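Coatomer subunit delta (PDB 5FJZ) probably serves retrograde Golgi-to-ER transport as a coatomer subunit whose mu-homology domain, described here, binds a tryptophan-motif peptide of Dsl1. Local coordinates at residues Ser18-Ile23 with Val41-Ile46; Val161-Pro166 with Phe207-Pro212; Pro122-Thr127 with Glu143-Leu148; Thr221-Glu226 with Leu262-Tyr267. All blocks are in the same frame, centred on the assembly; numbering follows the deposited sequence. Where two conformers were deposited one is given.

Interaction 1: Ser18-Ile23 with Val41-Ile46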
# COMPACT_ATOMS: atom_id res chain seq x y z
N SER A 18 0.73 -4.50 26.03
CA SER A 18 0.23 -3.29 25.41
C SER A 18 -1.14 -3.57 24.84
O SER A 18 -1.32 -4.49 24.05
CB SER A 18 1.18 -2.81 24.33
OG SER A 18 0.67 -1.63 23.76
N ILE A 19 -2.15 -2.76 25.25
CA ILE A 19 -3.46 -2.91 24.70
C ILE A 19 -3.72 -1.68 23.84
O ILE A 19 -3.81 -0.52 24.39
CB ILE A 19 -4.50 -3.01 25.84
CG1 ILE A 19 -4.20 -4.23 26.73
CG2 ILE A 19 -5.91 -3.11 25.30
CD1 ILE A 19 -5.01 -4.27 28.03
N LYS A 20 -3.76 -1.88 22.53
CA LYS A 20 -3.76 -0.73 21.60
C LYS A 20 -5.02 -0.69 20.82
O LYS A 20 -5.39 -1.71 20.21
CB LYS A 20 -2.56 -0.87 20.66
CG LYS A 20 -1.20 -0.68 21.31
CD LYS A 20 -0.05 -0.95 20.31
CE LYS A 20 1.20 -0.21 20.73
NZ LYS A 20 2.42 -0.77 20.08
N GLU A 21 -5.77 0.40 20.89
CA GLU A 21 -7.00 0.59 20.11
C GLU A 21 -6.93 1.75 19.16
O GLU A 21 -6.27 2.81 19.45
CB GLU A 21 -8.26 0.66 21.00
CG GLU A 21 -8.42 -0.67 21.70
CD GLU A 21 -9.56 -0.77 22.67
OE1 GLU A 21 -9.97 0.30 23.21
OE2 GLU A 21 -10.08 -1.90 22.85
N VAL A 22 -7.44 1.54 17.97
CA VAL A 22 -7.49 2.55 16.90
C VAL A 22 -8.91 2.76 16.43
O VAL A 22 -9.64 1.83 16.23
CB VAL A 22 -6.67 2.08 15.68
CG1 VAL A 22 -6.75 3.05 14.53
CG2 VAL A 22 -5.24 1.85 16.08
N ILE A 23 -9.31 4.03 16.34
CA ILE A 23 -10.69 4.39 16.06
C ILE A 23 -10.76 5.14 14.75
O ILE A 23 -10.08 6.17 14.61
CB ILE A 23 -11.38 5.14 17.23
CG1 ILE A 23 -12.86 5.51 16.93
CG2 ILE A 23 -10.58 6.38 17.65
CD1 ILE A 23 -13.75 4.31 16.88
N VAL A 41 -5.61 -4.49 19.38
CA VAL A 41 -4.67 -5.58 19.49
C VAL A 41 -4.13 -5.62 20.87
O VAL A 41 -3.86 -4.56 21.51
CB VAL A 41 -3.53 -5.44 18.39
CG1 VAL A 41 -2.61 -4.26 18.64
CG2 VAL A 41 -2.59 -6.65 18.42
N LEU A 42 -3.84 -6.83 21.36
CA LEU A 42 -3.14 -7.07 22.57
C LEU A 42 -1.75 -7.61 22.22
O LEU A 42 -1.64 -8.64 21.60
CB LEU A 42 -3.95 -8.08 23.36
CG LEU A 42 -3.38 -8.07 24.75
CD1 LEU A 42 -4.36 -8.31 25.84
CD2 LEU A 42 -2.33 -9.10 24.83
N GLU A 43 -0.71 -6.86 22.58
CA GLU A 43 0.67 -7.20 22.28
C GLU A 43 1.39 -7.56 23.57
O GLU A 43 1.20 -6.92 24.63
CB GLU A 43 1.39 -6.03 21.65
CG GLU A 43 0.93 -5.74 20.24
CD GLU A 43 1.64 -4.56 19.61
OE1 GLU A 43 2.46 -3.89 20.27
OE2 GLU A 43 1.37 -4.30 18.43
N LEU A 44 2.21 -8.58 23.49
CA LEU A 44 3.05 -9.04 24.58
C LEU A 44 4.52 -8.88 24.24
O LEU A 44 4.92 -9.29 23.15
CB LEU A 44 2.68 -10.55 24.81
CG LEU A 44 3.48 -11.31 25.85
CD1 LEU A 44 3.29 -10.65 27.19
CD2 LEU A 44 3.03 -12.78 25.87
N ARG A 45 5.29 -8.27 25.13
CA ARG A 45 6.73 -8.17 25.05
C ARG A 45 7.29 -8.88 26.29
O ARG A 45 6.93 -8.58 27.45
CB ARG A 45 7.21 -6.78 24.98
CG ARG A 45 7.03 -6.02 23.67
CD ARG A 45 7.31 -4.53 23.82
NE ARG A 45 8.64 -4.24 24.37
CZ ARG A 45 9.08 -3.03 24.75
NH1 ARG A 45 8.29 -1.99 24.64
NH2 ARG A 45 10.30 -2.85 25.23
N ILE A 46 8.21 -9.79 26.04
CA ILE A 46 8.93 -10.45 27.09
C ILE A 46 10.44 -10.36 26.89
O ILE A 46 10.95 -10.64 25.82
CB ILE A 46 8.52 -11.91 27.21
CG1 ILE A 46 7.02 -11.98 27.48
CG2 ILE A 46 9.26 -12.56 28.38
CD1 ILE A 46 6.47 -13.37 27.53
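Lys20 reaches diagonally over one face of an antiparallel strand pair to Glu43, which stands opposite Ser18 on that same face. CB of Lys20 lies 3.9 Å from CG1 of Val41, its direct partner. The first torsion sets CG beside the backbone N and anti to the carbonyl carbon (chi1 -69°), and the chain then runs extended. CD passes Glu43 OE1 at 3.9 Å, CE keeps a similar distance, and NZ closes a salt bridge to Glu43 OE1 at 3.1 Å. The ammonium nitrogen lies above the carboxylate, 36° out of its plane, and is nearer to OE1 than to OE2. Glu43 is extended too, so a long base and a long acid can span two hydrogen-bonded pairs while their charges stay at the partly exposed surface. Small Ser18 suits the place beside them, its CB 4.2 Å from CB of Glu43.

Beneath the side chains, Ser18 with Glu43 and Lys20 with Val41 form hydrogen-bonded pairs; the bond from Lys20 N to Val41 O is 2.9 Å long and almost straight. Ile19 and Leu42, the non-hydrogen-bonded pair between them, turn to the buried face, where CG1 of Ile19 meets CD1 of Leu42 at 4.2 Å. Branched apolar residues fit this side, since both also pack on Trp109. The backbone of the bound peptide packs on Glu43. The two segments belong to the hairpin of strands 15-27 and 33-46, which lies in the large mixed sheet between strand 104-113, beside 33-46, and strand 257-269, beside 15-27.

Interaction 2: Val161-Pro166 with Phe207-Pro212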
# COMPACT_ATOMS: atom_id res chain seq x y z
N VAL A 161 -6.37 22.53 2.57
CA VAL A 161 -6.16 23.70 1.75
C VAL A 161 -4.81 24.23 2.13
O VAL A 161 -4.27 23.90 3.19
CB VAL A 161 -7.29 24.75 1.91
CG1 VAL A 161 -8.58 24.22 1.40
CG2 VAL A 161 -7.43 25.21 3.31
N PHE A 162 -4.23 25.01 1.24
CA PHE A 162 -2.92 25.62 1.50
C PHE A 162 -3.04 27.12 1.20
O PHE A 162 -2.81 27.52 0.05
CB PHE A 162 -1.85 25.04 0.52
CG PHE A 162 -1.56 23.58 0.72
CD1 PHE A 162 -2.43 22.64 0.24
CD2 PHE A 162 -0.53 23.18 1.49
CE1 PHE A 162 -2.23 21.29 0.49
CE2 PHE A 162 -0.33 21.85 1.79
CZ PHE A 162 -1.17 20.90 1.27
N PRO A 163 -3.46 27.93 2.18
CA PRO A 163 -3.85 29.28 1.77
C PRO A 163 -2.65 30.19 1.62
O PRO A 163 -1.66 29.98 2.30
CB PRO A 163 -4.74 29.75 2.94
CG PRO A 163 -4.47 28.83 4.08
CD PRO A 163 -3.95 27.55 3.52
N GLN A 164 -2.75 31.17 0.72
CA GLN A 164 -1.74 32.25 0.60
C GLN A 164 -1.64 32.95 1.97
O GLN A 164 -0.59 32.93 2.61
CB GLN A 164 -2.10 33.19 -0.58
CG GLN A 164 -1.98 32.55 -1.95
CD GLN A 164 -0.52 32.36 -2.38
OE1 GLN A 164 0.21 33.33 -2.64
NE2 GLN A 164 -0.11 31.10 -2.50
N GLU A 165 -2.78 33.40 2.50
CA GLU A 165 -2.80 34.23 3.74
C GLU A 165 -2.70 33.36 4.99
O GLU A 165 -3.22 32.27 4.99
CB GLU A 165 -4.11 35.01 3.75
CG GLU A 165 -4.30 36.06 4.83
CD GLU A 165 -3.42 37.28 4.65
OE1 GLU A 165 -2.84 37.49 3.56
OE2 GLU A 165 -3.34 38.07 5.63
N PRO A 166 -2.09 33.86 6.08
CA PRO A 166 -2.13 33.17 7.37
C PRO A 166 -3.53 32.88 7.91
O PRO A 166 -4.43 33.72 7.79
CB PRO A 166 -1.46 34.11 8.35
CG PRO A 166 -0.88 35.25 7.57
CD PRO A 166 -1.25 35.08 6.12
N PHE A 207 -11.81 29.65 13.45
CA PHE A 207 -10.77 30.32 12.67
C PHE A 207 -11.28 30.74 11.36
O PHE A 207 -12.34 30.28 10.91
CB PHE A 207 -9.52 29.39 12.55
CG PHE A 207 -9.85 28.08 11.97
CD1 PHE A 207 -10.47 27.09 12.74
CD2 PHE A 207 -9.72 27.87 10.67
CE1 PHE A 207 -10.83 25.86 12.17
CE2 PHE A 207 -10.10 26.68 10.09
CZ PHE A 207 -10.64 25.65 10.85
N THR A 208 -10.50 31.60 10.69
CA THR A 208 -10.74 32.00 9.38
C THR A 208 -9.60 31.54 8.47
O THR A 208 -8.47 31.72 8.81
CB THR A 208 -10.84 33.55 9.32
OG1 THR A 208 -11.89 33.99 10.21
CG2 THR A 208 -11.22 33.98 7.92
N ILE A 209 -9.96 30.96 7.37
CA ILE A 209 -9.01 30.36 6.45
C ILE A 209 -9.47 30.63 5.05
O ILE A 209 -10.66 30.59 4.74
CB ILE A 209 -8.84 28.83 6.73
CG1 ILE A 209 -7.67 28.25 5.93
CG2 ILE A 209 -10.12 28.06 6.43
CD1 ILE A 209 -7.25 26.83 6.43
N GLU A 210 -8.51 30.88 4.14
CA GLU A 210 -8.81 31.04 2.70
C GLU A 210 -9.07 29.71 2.00
O GLU A 210 -8.32 28.79 2.21
CB GLU A 210 -7.63 31.66 1.95
CG GLU A 210 -7.44 33.15 2.16
CD GLU A 210 -6.37 33.72 1.24
OE1 GLU A 210 -5.59 32.92 0.64
OE2 GLU A 210 -6.30 34.96 1.13
N ALA A 211 -10.11 29.65 1.17
CA ALA A 211 -10.38 28.55 0.31
C ALA A 211 -11.19 29.06 -0.85
O ALA A 211 -11.90 30.05 -0.72
CB ALA A 211 -11.20 27.49 1.07
N PRO A 212 -11.15 28.33 -1.99
CA PRO A 212 -11.86 28.80 -3.17
C PRO A 212 -13.36 28.61 -3.16
O PRO A 212 -14.08 29.37 -3.80
CB PRO A 212 -11.22 28.00 -4.32
CG PRO A 212 -10.52 26.84 -3.70
CD PRO A 212 -10.20 27.25 -2.29
O HOH W 1 -6.07 31.76 5.43
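A single water joins Glu165 to Glu210, donating to the backbone O of Glu165 at 2.9 Å and accepting from the backbone N of Glu210, also at 2.9 Å. Close by, the Glu210 side chain reaches the loop directly. Its CG stands beside the backbone N, anti to the carbonyl carbon (chi1 -76°), and the chain runs out extended. OE1 accepts a weak but nearly straight bond from Glu165 N, 3.4 Å long at 169°, while OE2 rests 3.4 Å from CB of Glu165. The rest of Glu165 leads away, which keeps its OE1 4.9 Å from OE2 of Glu210 and would ease the repulsion of like charges. An alanine in place of Glu210 would probably leave the Glu165 N-H without this acceptor and uncover the Glu165 CB.

The segment 161-166 is the passage of the mu-homology domain from strand 155-159 of the large mixed sheet to strand 168-169 of the four-stranded antiparallel one, and here it folds over the end of strand 202-210. Pro163, with no N-H to place, offers its ring to this end: CB touches CB of Glu210 at 3.6 Å and CG touches CG1 of Ile209 at 3.7 Å. Farther in, Val161 and Ile209 meet tip to tip, CG2 against CD1 at 3.5 Å, a fit for compact branched side chains in a buried place. On the outward side, Gln164 NE2 donates to Ala96 O of the second subunit, and Phe162 packs on an aromatic side chain of the bound peptide.

Interaction 3: Pro122-Thr127 with Glu143-Leu148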
# COMPACT_ATOMS: atom_id res chain seq x y z
N PRO A 122 -15.15 8.39 20.77
CA PRO A 122 -14.72 9.15 21.92
C PRO A 122 -14.97 10.69 21.78
O PRO A 122 -15.02 11.39 22.79
CB PRO A 122 -13.24 8.87 21.98
CG PRO A 122 -12.84 8.66 20.54
CD PRO A 122 -14.00 8.01 19.87
N LEU A 123 -14.96 11.18 20.56
CA LEU A 123 -15.02 12.63 20.25
C LEU A 123 -15.96 12.92 19.11
O LEU A 123 -15.69 12.54 17.96
CB LEU A 123 -13.63 13.15 19.99
CG LEU A 123 -13.49 14.64 19.83
CD1 LEU A 123 -13.47 15.35 21.14
CD2 LEU A 123 -12.19 14.92 19.05
N THR A 124 -17.10 13.56 19.37
CA THR A 124 -18.06 13.92 18.35
C THR A 124 -17.70 15.26 17.79
O THR A 124 -17.07 16.03 18.44
CB THR A 124 -19.52 13.95 18.92
OG1 THR A 124 -19.55 14.72 20.08
CG2 THR A 124 -19.94 12.56 19.36
N LEU A 125 -18.00 15.43 16.50
CA LEU A 125 -17.63 16.61 15.72
C LEU A 125 -18.79 17.19 14.92
O LEU A 125 -19.62 16.44 14.40
CB LEU A 125 -16.62 16.16 14.72
CG LEU A 125 -15.15 16.17 14.99
CD1 LEU A 125 -14.63 16.38 16.39
CD2 LEU A 125 -14.40 15.07 14.22
N THR A 126 -18.83 18.52 14.78
CA THR A 126 -19.73 19.20 13.99
C THR A 126 -19.06 20.44 13.46
O THR A 126 -18.16 20.98 14.12
CB THR A 126 -20.95 19.73 14.84
OG1 THR A 126 -21.61 18.64 15.48
CG2 THR A 126 -21.94 20.40 13.94
N THR A 127 -19.48 20.89 12.31
CA THR A 127 -18.87 22.10 11.75
C THR A 127 -19.94 23.10 11.35
O THR A 127 -21.03 22.72 10.94
CB THR A 127 -17.95 21.78 10.56
OG1 THR A 127 -18.67 21.24 9.46
CG2 THR A 127 -16.90 20.77 10.94
N GLU A 143 -16.97 22.23 16.29
CA GLU A 143 -17.42 21.89 17.62
C GLU A 143 -17.21 20.46 17.93
O GLU A 143 -17.46 19.62 17.14
CB GLU A 143 -18.92 22.18 17.75
CG GLU A 143 -19.11 23.67 17.91
CD GLU A 143 -20.54 24.09 17.93
OE1 GLU A 143 -21.38 23.36 17.33
OE2 GLU A 143 -20.79 25.15 18.56
N TYR A 144 -16.69 20.23 19.09
CA TYR A 144 -16.33 18.90 19.55
C TYR A 144 -16.89 18.64 20.95
O TYR A 144 -17.05 19.56 21.78
CB TYR A 144 -14.83 18.75 19.52
CG TYR A 144 -14.02 19.83 20.23
CD1 TYR A 144 -13.79 19.79 21.60
CD2 TYR A 144 -13.43 20.84 19.51
CE1 TYR A 144 -13.08 20.81 22.26
CE2 TYR A 144 -12.67 21.82 20.13
CZ TYR A 144 -12.53 21.82 21.50
OH TYR A 144 -11.78 22.83 22.13
N GLU A 145 -17.18 17.37 21.23
CA GLU A 145 -17.55 16.91 22.53
C GLU A 145 -16.88 15.57 22.82
O GLU A 145 -17.01 14.63 22.03
CB GLU A 145 -19.08 16.74 22.66
CG GLU A 145 -19.42 16.31 24.07
CD GLU A 145 -20.84 16.57 24.50
OE1 GLU A 145 -21.75 16.39 23.67
OE2 GLU A 145 -21.01 16.96 25.70
N SER A 146 -16.13 15.53 23.91
CA SER A 146 -15.48 14.35 24.40
C SER A 146 -16.38 13.59 25.33
O SER A 146 -17.00 14.18 26.22
CB SER A 146 -14.24 14.71 25.16
OG SER A 146 -13.61 13.56 25.76
N VAL A 147 -16.41 12.27 25.17
CA VAL A 147 -16.97 11.40 26.19
C VAL A 147 -15.92 10.60 26.98
O VAL A 147 -16.21 9.71 27.72
CB VAL A 147 -18.06 10.50 25.59
CG1 VAL A 147 -19.14 11.35 24.90
CG2 VAL A 147 -17.49 9.48 24.65
N LEU A 148 -14.66 10.96 26.85
CA LEU A 148 -13.64 10.30 27.59
C LEU A 148 -13.56 10.79 29.04
O LEU A 148 -13.89 11.95 29.32
CB LEU A 148 -12.28 10.53 26.93
CG LEU A 148 -12.15 9.85 25.58
CD1 LEU A 148 -10.82 10.25 24.99
CD2 LEU A 148 -12.20 8.35 25.74
O HOH W 2 -19.86 17.69 18.03
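Thr124 and Glu145 lie side by side and point the same way, on the outer face of an antiparallel hairpin. The Thr124 OG1 sits between the backbone N and the carbonyl carbon (chi1 50°), where it can donate to Glu145 O at 3.2 Å. That oxygen also takes the backbone N-H of Thr124 at 2.9 Å, so one residue grips it twice. A valine in place of Thr124 would probably leave Glu145 O with the backbone N-H alone of these two donors. Farther along this face, a water links Thr126 OG1 to Glu143 O.

The reverse face is mostly apolar or aromatic, with Ser146 the exception. Leu125 and Tyr144 cross obliquely, CD1 of the leucine 3.9 Å from CB of the tyrosine. Leu123 brings its CD1 to 4.0 Å from the same CB, so both leucines pack on the root of the tyrosine. Where strand 123-131 begins and 137-146 ends, Pro122 lays its CB against CG of Leu148 at 3.9 Å, and its O accepts from Val147 N. Ser146 forms an ST turn, its OG accepting from Leu148 N at 3.0 Å.

Pro122 and Leu125 also touch Tyr267 of strand 257-269, which ties this edge of the four-stranded sheet to the large one. Threonines and glutamates thus suit the watery face, while leucines and the tyrosine suit the face turned into the protein.

Interaction 4: Thr221-Glu226 with Leu262-Tyr267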
# COMPACT_ATOMS: atom_id res chain seq x y z
N THR A 221 -9.89 16.58 9.05
CA THR A 221 -9.42 15.42 9.75
C THR A 221 -9.01 15.81 11.14
O THR A 221 -8.42 16.90 11.37
CB THR A 221 -8.21 14.81 9.03
OG1 THR A 221 -8.63 14.32 7.77
CG2 THR A 221 -7.65 13.65 9.79
N VAL A 222 -9.24 14.94 12.08
CA VAL A 222 -8.76 15.13 13.45
C VAL A 222 -7.75 14.02 13.84
O VAL A 222 -7.94 12.84 13.45
CB VAL A 222 -9.89 15.20 14.46
CG1 VAL A 222 -10.65 13.91 14.53
CG2 VAL A 222 -9.34 15.48 15.85
N SER A 223 -6.74 14.43 14.60
CA SER A 223 -5.68 13.53 15.04
C SER A 223 -5.49 13.67 16.54
O SER A 223 -5.25 14.79 17.03
CB SER A 223 -4.39 13.91 14.27
OG SER A 223 -3.30 13.06 14.61
N PHE A 224 -5.57 12.54 17.25
CA PHE A 224 -5.35 12.46 18.66
C PHE A 224 -4.88 11.08 19.09
O PHE A 224 -4.98 10.10 18.34
CB PHE A 224 -6.62 12.82 19.45
CG PHE A 224 -7.82 11.90 19.18
CD1 PHE A 224 -7.92 10.62 19.74
CD2 PHE A 224 -8.82 12.30 18.29
CE1 PHE A 224 -9.00 9.82 19.52
CE2 PHE A 224 -9.91 11.45 18.04
CZ PHE A 224 -9.99 10.23 18.66
N GLN A 225 -4.25 11.04 20.24
CA GLN A 225 -3.63 9.83 20.75
C GLN A 225 -3.49 10.01 22.23
O GLN A 225 -2.91 10.99 22.68
CB GLN A 225 -2.27 9.60 20.06
CG GLN A 225 -1.51 8.29 20.39
CD GLN A 225 -0.22 8.05 19.60
OE1 GLN A 225 0.56 7.19 19.97
NE2 GLN A 225 -0.00 8.78 18.50
N GLU A 226 -3.88 9.02 23.00
CA GLU A 226 -3.52 9.00 24.43
C GLU A 226 -3.08 7.62 24.92
O GLU A 226 -3.52 6.63 24.37
CB GLU A 226 -4.74 9.49 25.27
CG GLU A 226 -5.95 8.54 25.25
CD GLU A 226 -6.68 8.41 26.58
OE1 GLU A 226 -6.70 9.40 27.34
OE2 GLU A 226 -7.28 7.33 26.86
N LEU A 262 -5.14 4.68 22.82
CA LEU A 262 -6.22 4.95 21.85
C LEU A 262 -5.75 6.06 20.93
O LEU A 262 -5.13 7.03 21.43
CB LEU A 262 -7.48 5.41 22.54
CG LEU A 262 -8.68 5.71 21.64
CD1 LEU A 262 -9.27 4.48 21.03
CD2 LEU A 262 -9.74 6.45 22.47
N LYS A 263 -5.81 5.79 19.63
CA LYS A 263 -5.28 6.60 18.57
C LYS A 263 -6.41 6.72 17.54
O LYS A 263 -7.07 5.71 17.19
CB LYS A 263 -4.04 5.95 17.94
CG LYS A 263 -3.32 6.72 16.85
CD LYS A 263 -2.01 6.06 16.34
CE LYS A 263 -1.42 6.79 15.19
NZ LYS A 263 -0.17 7.46 15.58
N SER A 264 -6.65 7.94 17.05
CA SER A 264 -7.43 8.11 15.82
C SER A 264 -6.69 7.61 14.58
O SER A 264 -5.48 7.60 14.51
CB SER A 264 -7.82 9.58 15.61
OG SER A 264 -6.64 10.39 15.49
N ASP A 265 -7.41 7.17 13.58
CA ASP A 265 -6.84 6.91 12.23
C ASP A 265 -7.67 7.73 11.22
O ASP A 265 -7.45 8.93 11.08
CB ASP A 265 -6.79 5.40 11.99
CG ASP A 265 -6.16 5.05 10.61
OD1 ASP A 265 -5.62 5.95 9.97
OD2 ASP A 265 -6.35 3.93 10.14
N GLU A 266 -8.66 7.16 10.57
CA GLU A 266 -9.47 7.89 9.61
C GLU A 266 -10.69 8.52 10.33
O GLU A 266 -11.67 7.87 10.48
CB GLU A 266 -9.92 6.99 8.47
CG GLU A 266 -8.73 6.49 7.62
CD GLU A 266 -9.10 5.55 6.45
OE1 GLU A 266 -10.28 5.15 6.28
OE2 GLU A 266 -8.18 5.13 5.73
N TYR A 267 -10.50 9.73 10.84
CA TYR A 267 -11.35 10.33 11.81
C TYR A 267 -11.67 11.69 11.20
O TYR A 267 -10.86 12.64 11.31
CB TYR A 267 -10.75 10.44 13.15
CG TYR A 267 -11.73 10.41 14.31
CD1 TYR A 267 -12.48 11.56 14.63
CD2 TYR A 267 -11.81 9.34 15.17
CE1 TYR A 267 -13.31 11.58 15.74
CE2 TYR A 267 -12.64 9.35 16.29
CZ TYR A 267 -13.43 10.45 16.54
OH TYR A 267 -14.28 10.48 17.65
O HOH W 3 -6.47 10.62 12.88
O HOH W 4 -3.53 9.78 15.56
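Phe224 drives its edge into the face of Tyr267 in a T-shaped stack, the ring planes at 78° and the centroids 5.1 Å apart. CE2 of Phe224 stands over the centre of the tyrosine ring, while CZ comes to 3.7 Å from Tyr267 CE2. One face of the phenylalanine is covered by Ser264, whose CB lies 3.8 Å from the ring centroid in a CH-pi contact. Serine suits this spot because its small CB can sit over the ring centre while OG, between the backbone N and the carbonyl carbon (chi1 61°), accepts from Phe224 N at 3.0 Å. Tyr267 OH, beyond the stack, is hydrogen-bonded to Leu123 O.

The two segments lie on neighbouring antiparallel strands of the large mixed sheet in the mu-homology domain. Regular pairing of Glu226 with Leu262 gives way to a corner at Asp265 and Glu266, the latter centring an inverse gamma turn, before Val222 N hydrogen-bonds to Tyr267 O at 2.9 Å.

The opposite side is looser and wetter. Gln225, extended, and Lys263, bent only at its last torsion, are exposed and suit the solvent. Where the strands part, one water donates to Val222 O and Asp265 O and accepts from Ser264 OG at 2.6 Å; another bridges Phe224 O and Ser264 O.

Along the chain the contacts open in the order 1, 3, 2, 4. Interactions 1 and 4 share the large mixed sheet: strands 15-27 and 257-269 are neighbours there, and backbone bonds join Glu21 and Ile23 to Lys263. Interaction 3 belongs to the four-stranded sheet, yet its centre is only about 12 Å from that of interaction 4, which it meets through Pro122 on Phe224 and Leu125 on Val222. Interaction 2 lies farthest out, its centre about 39 Å from that of interaction 1, on the opposite side of the chain's centre. Interactions 3 and 4, touching near the middle of the elongated domain, therefore join its two sheets.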